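Local coordinates for lipoprotein (PDB 3O0Y) that is a putative bacterial lipoprotein of uncharacterised function, whose DUF885 family belongs to a metallopeptidase-like clan, so that a peptidase-related role is possible but unproven, at residues T199-I204 against Q267-A272. Residues are numbered along the deposited sequence; the frame is centred on the assembly and turned at random.
Sequences TLQGAI and QLLSEA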
loop_
_atom_site.group_PDB
_atom_site.type_symbol
_atom_site.label_atom_id
_atom_site.label_comp_id
_atom_site.label_asym_id
_atom_site.label_seq_id
_atom_site.Cartn_x
_atom_site.Cartn_y
_atom_site.Cartn_z
ATOM N N THR A 199 -2.040 -19.508 3.442
ATOM C CA THR A 199 -1.374 -18.284 3.913
ATOM C C THR A 199 -0.171 -18.660 4.759
ATOM O O THR A 199 0.916 -18.145 4.542
ATOM C CB THR A 199 -2.306 -17.395 4.736
ATOM O OG1 THR A 199 -3.418 -17.027 3.910
ATOM C CG2 THR A 199 -1.579 -16.126 5.288
ATOM N N LEU A 200 -0.350 -19.599 5.682
ATOM C CA LEU A 200 0.742 -20.069 6.487
ATOM C C LEU A 200 1.868 -20.737 5.674
ATOM O O LEU A 200 3.049 -20.545 5.978
ATOM C CB LEU A 200 0.212 -20.959 7.609
ATOM C CG LEU A 200 1.008 -21.112 8.890
ATOM C CD1 LEU A 200 1.442 -19.782 9.528
ATOM C CD2 LEU A 200 0.160 -21.914 9.867
ATOM N N GLN A 201 1.516 -21.530 4.665
ATOM C CA GLN A 201 2.493 -22.191 3.823
ATOM C C GLN A 201 3.275 -21.142 3.058
ATOM O O GLN A 201 4.473 -21.303 2.836
ATOM C CB GLN A 201 1.817 -23.134 2.827
ATOM C CG GLN A 201 1.197 -24.373 3.472
ATOM C CD GLN A 201 0.337 -25.206 2.530
ATOM O OE1 GLN A 201 -0.427 -24.678 1.689
ATOM N NE2 GLN A 201 0.425 -26.534 2.699
ATOM N N GLY A 202 2.598 -20.068 2.617
ATOM C CA GLY A 202 3.303 -19.035 1.893
ATOM C C GLY A 202 4.274 -18.274 2.812
ATOM O O GLY A 202 5.435 -17.979 2.412
ATOM N N ALA A 203 3.856 -18.052 4.074
ATOM C CA ALA A 203 4.749 -17.438 5.089
ATOM C C ALA A 203 5.992 -18.337 5.330
ATOM O O ALA A 203 7.134 -17.868 5.399
ATOM C CB ALA A 203 4.052 -17.201 6.361
ATOM N N ILE A 204 5.770 -19.621 5.507
ATOM C CA ILE A 204 6.880 -20.560 5.705
ATOM C C ILE A 204 7.871 -20.528 4.563
ATOM O O ILE A 204 9.100 -20.521 4.788
ATOM C CB ILE A 204 6.299 -21.972 5.986
ATOM C CG1 ILE A 204 5.691 -21.962 7.360
ATOM C CG2 ILE A 204 7.381 -23.126 5.917
ATOM C CD1 ILE A 204 4.662 -23.121 7.594
ATOM N N GLN A 267 4.638 -25.621 13.237
ATOM C CA GLN A 267 3.790 -26.187 14.314
ATOM C C GLN A 267 2.312 -25.861 14.169
ATOM O O GLN A 267 1.488 -26.621 14.593
ATOM C CB GLN A 267 4.147 -25.686 15.738
ATOM C CG GLN A 267 5.540 -25.916 16.277
ATOM C CD GLN A 267 6.153 -27.181 15.814
ATOM O OE1 GLN A 267 5.799 -28.293 16.291
ATOM N NE2 GLN A 267 7.115 -27.050 14.912
ATOM N N LEU A 268 1.990 -24.687 13.645
ATOM C CA LEU A 268 0.595 -24.289 13.466
ATOM C C LEU A 268 -0.152 -24.843 12.248
ATOM O O LEU A 268 -1.373 -24.777 12.188
ATOM C CB LEU A 268 0.575 -22.747 13.329
ATOM C CG LEU A 268 -0.095 -22.009 14.446
ATOM C CD1 LEU A 268 0.041 -22.620 15.788
ATOM C CD2 LEU A 268 0.450 -20.556 14.426
ATOM N N LEU A 269 0.582 -25.390 11.281
ATOM C CA LEU A 269 0.003 -25.891 10.042
ATOM C C LEU A 269 -1.109 -26.893 10.237
ATOM O O LEU A 269 -2.094 -26.870 9.532
ATOM C CB LEU A 269 1.113 -26.497 9.181
ATOM C CG LEU A 269 1.356 -26.030 7.733
ATOM C CD1 LEU A 269 0.877 -24.605 7.373
ATOM C CD2 LEU A 269 2.833 -26.262 7.365
ATOM N N SER A 270 -0.999 -27.751 11.239
ATOM C CA SER A 270 -2.042 -28.749 11.396
ATOM C C SER A 270 -3.364 -28.176 11.918
ATOM O O SER A 270 -4.429 -28.742 11.643
ATOM C CB SER A 270 -1.538 -29.880 12.285
ATOM O OG SER A 270 -1.146 -29.356 13.539
ATOM N N GLU A 271 -3.311 -27.038 12.613
ATOM C CA GLU A 271 -4.506 -26.382 13.121
ATOM C C GLU A 271 -5.046 -25.358 12.097
ATOM O O GLU A 271 -6.211 -24.951 12.177
ATOM C CB GLU A 271 -4.215 -25.645 14.448
ATOM C CG GLU A 271 -3.791 -26.487 15.656
ATOM C CD GLU A 271 -2.969 -25.656 16.668
ATOM O OE1 GLU A 271 -3.397 -24.522 17.058
ATOM O OE2 GLU A 271 -1.880 -26.140 17.066
ATOM N N ALA A 272 -4.191 -24.954 11.162
ATOM C CA ALA A 272 -4.564 -23.928 10.185
ATOM C C ALA A 272 -5.736 -24.405 9.336
ATOM O O ALA A 272 -5.904 -25.584 9.088
ATOM C CB ALA A 272 -3.405 -23.556 9.334
#
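Leu200 and Leu269 carry this contact, each reaching across from its own backbone to lie against the other. All the pairings are between carbon atoms, and no hydrogen bond links 199-204 to 267-272. Leu269 CD1 does most of the touching: it lies 3.7 Å from Leu200 CB, close to Leu200 CG as well, and 3.7 Å from Leu200 CD2. The same methyl meets the aliphatic part of Gln201, with Leu269 CD1 3.9 Å from Gln201 CG, so it bridges two consecutive residues of the helix. The other branch of Leu269 runs tip to tip into the residue one turn on from Leu200, with Leu269 CD2 3.6 Å from Ile204 CD1. Leu269 thus spans the i, i+1 and i+4 positions of one helical face.

Leu200 answers with its own branch. Its CG is anti to the backbone N (chi1 -155°), and CD2 extends into the second segment, where the side chain meets that of Leu268 at about a right angle. Leu200 CD2 is 3.6 Å from Leu268 CB and 4.0 Å from Ala272 CB, which makes this methyl the common neighbour of Leu268, Leu269 and Ala272.

A polar link lies just before 199-204: Lys197 NZ hydrogen-bonds both Leu269 O and Ala272 O, tying the start of helix 197-210 to carbonyls of 267-272. Within 267-272, Glu271 N bonds to Leu268 O, and Ala272 N makes weak bonds to Leu268 O and Leu269 O. Helix 174-190 joins the same cluster: the side chains of Leu200 and Leu268 rest on Gln185, and those of Leu200 and Ile204 on Ser265 of helix 236-268; three helices therefore converge in this mainly helical, strand-free part of the chain.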